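Local coordinates for protein peptidoglycan synthase activator LpoP (Pseudomonas aeruginosa, PDB 6W5Q) that probably activates a peptidoglycan synthase in cell-wall assembly as a lipoprotein, here represented by its globular C-terminal tetratricopeptide-repeat domain, at residues S33-L38 / A56-A61. Numbering follows the deposited sequence.
Sequences SAAASL and AQVRLA
An antiparallel helix pair of the tetratricopeptide-repeat domain is joined here through Val58, whose two methyls meet Ala34, Ala35 and Leu38. The segments 33-38 and 56-61 belong to consecutive helices, 31-44 and 49-61; the axes of the two six-residue segments approach to 9.5 Å, with N-to-C directions 156° apart. Val58 divides its branches between neighbours. CG1, anti to its own backbone N (chi1 173°), reaches the helix surface at Ala35, lying 4.0 Å from Ala35 N and also touching Ala35 CB. CG2 turns to the Leu38 side, where it meets Leu38 CD1 at 3.9 Å. Ala34 CB bridges the fork, 4.1 Å from both Val58 CG1 and Val58 CG2. Methyl-sized alanine side chains on this face accompany a close backbone approach, with Ala35 CA and Val58 CA 6.4 Å apart. Beside this apolar patch, the Arg59 chain, bent at chi2 (-116°), carries its guanidinium across to helix 31-44. One face of that group lies against Ala35 CB, 4.0 Å from Arg59 NH1, while Arg59 NH2 forms a salt bridge with Glu39, adding a polar tie between the same helices. Leu38 also touches Leu19 and Ala22 of helix 13-28, extending the apolar packing to the preceding helix. Successive antiparallel helices packed closely through small apolar side chains are consistent with the helical array of tetratricopeptide repeats.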
loop_
_atom_site.group_PDB
_atom_site.type_symbol
_atom_site.label_atom_id
_atom_site.label_comp_id
_atom_site.label_asym_id
_atom_site.label_seq_id
_atom_site.Cartn_x
_atom_site.Cartn_y
_atom_site.Cartn_z
ATOM N N SER A 33 -0.831 14.884 3.417
ATOM C CA SER A 33 0.311 15.217 2.569
ATOM C C SER A 33 1.050 13.965 2.115
ATOM O O SER A 33 1.456 13.867 0.949
ATOM C CB SER A 33 1.258 16.151 3.312
ATOM O OG SER A 33 0.575 17.315 3.706
ATOM N N ALA A 34 1.255 13.014 3.029
ATOM C CA ALA A 34 1.840 11.737 2.651
ATOM C C ALA A 34 1.119 11.156 1.449
ATOM O O ALA A 34 1.743 10.759 0.458
ATOM C CB ALA A 34 1.794 10.764 3.831
ATOM N N ALA A 35 -0.211 11.141 1.499
ATOM C CA ALA A 35 -0.956 10.638 0.354
ATOM C C ALA A 35 -0.679 11.489 -0.882
ATOM O O ALA A 35 -0.412 10.948 -1.969
ATOM C CB ALA A 35 -2.451 10.574 0.681
ATOM N N ALA A 36 -0.672 12.823 -0.721
ATOM C CA ALA A 36 -0.354 13.710 -1.837
ATOM C C ALA A 36 1.044 13.432 -2.383
ATOM O O ALA A 36 1.239 13.385 -3.604
ATOM C CB ALA A 36 -0.475 15.168 -1.405
ATOM N N SER A 37 2.026 13.224 -1.491
ATOM C CA SER A 37 3.385 12.915 -1.940
ATOM C C SER A 37 3.440 11.585 -2.674
ATOM O O SER A 37 4.212 11.423 -3.628
ATOM C CB SER A 37 4.356 12.872 -0.757
ATOM O OG SER A 37 4.454 14.113 -0.100
ATOM N N LEU A 38 2.649 10.607 -2.233
ATOM C CA LEU A 38 2.647 9.331 -2.930
ATOM C C LEU A 38 1.899 9.422 -4.261
ATOM O O LEU A 38 2.263 8.732 -5.221
ATOM C CB LEU A 38 2.067 8.249 -2.002
ATOM C CG LEU A 38 2.998 8.015 -0.783
ATOM C CD1 LEU A 38 2.398 7.154 0.313
ATOM C CD2 LEU A 38 4.364 7.415 -1.208
ATOM N N ALA A 56 -1.333 2.497 -0.086
ATOM C CA ALA A 56 -2.384 1.728 0.575
ATOM C C ALA A 56 -2.250 1.823 2.085
ATOM O O ALA A 56 -3.249 1.875 2.805
ATOM C CB ALA A 56 -2.331 0.266 0.117
ATOM N N GLN A 57 -1.014 1.869 2.585
ATOM C CA GLN A 57 -0.812 1.975 4.019
ATOM C C GLN A 57 -1.368 3.283 4.571
ATOM O O GLN A 57 -2.079 3.296 5.589
ATOM C CB GLN A 57 0.667 1.851 4.335
ATOM C CG GLN A 57 1.108 0.440 4.572
ATOM C CD GLN A 57 2.307 0.407 5.478
ATOM O OE1 GLN A 57 3.426 0.147 5.033
ATOM N NE2 GLN A 57 2.089 0.690 6.764
ATOM N N VAL A 58 -1.041 4.398 3.913
ATOM C CA VAL A 58 -1.494 5.709 4.366
ATOM C C VAL A 58 -3.013 5.788 4.343
ATOM O O VAL A 58 -3.632 6.303 5.283
ATOM C CB VAL A 58 -0.850 6.809 3.502
ATOM C CG1 VAL A 58 -1.427 8.180 3.838
ATOM C CG2 VAL A 58 0.639 6.788 3.721
ATOM N N ARG A 59 -3.638 5.298 3.265
ATOM C CA ARG A 59 -5.099 5.306 3.197
ATOM C C ARG A 59 -5.687 4.437 4.286
ATOM O O ARG A 59 -6.691 4.798 4.911
ATOM C CB ARG A 59 -5.592 4.806 1.844
ATOM C CG ARG A 59 -5.043 5.564 0.649
ATOM C CD ARG A 59 -6.138 6.273 -0.103
ATOM N NE ARG A 59 -5.645 7.130 -1.188
ATOM C CZ ARG A 59 -5.639 8.463 -1.182
ATOM N NH1 ARG A 59 -6.120 9.144 -0.134
ATOM N NH2 ARG A 59 -5.171 9.107 -2.242
ATOM N N LEU A 60 -5.096 3.261 4.501
ATOM C CA LEU A 60 -5.578 2.409 5.573
ATOM C C LEU A 60 -5.438 3.122 6.912
ATOM O O LEU A 60 -6.343 3.073 7.754
ATOM C CB LEU A 60 -4.815 1.087 5.569
ATOM C CG LEU A 60 -5.311 0.052 6.575
ATOM C CD1 LEU A 60 -6.792 -0.224 6.390
ATOM C CD2 LEU A 60 -4.500 -1.206 6.412
ATOM N N ALA A 61 -4.323 3.828 7.109
ATOM C CA ALA A 61 -4.140 4.536 8.362
ATOM C C ALA A 61 -5.128 5.692 8.505
ATOM O O ALA A 61 -5.480 6.055 9.626
ATOM C CB ALA A 61 -2.696 5.020 8.482
#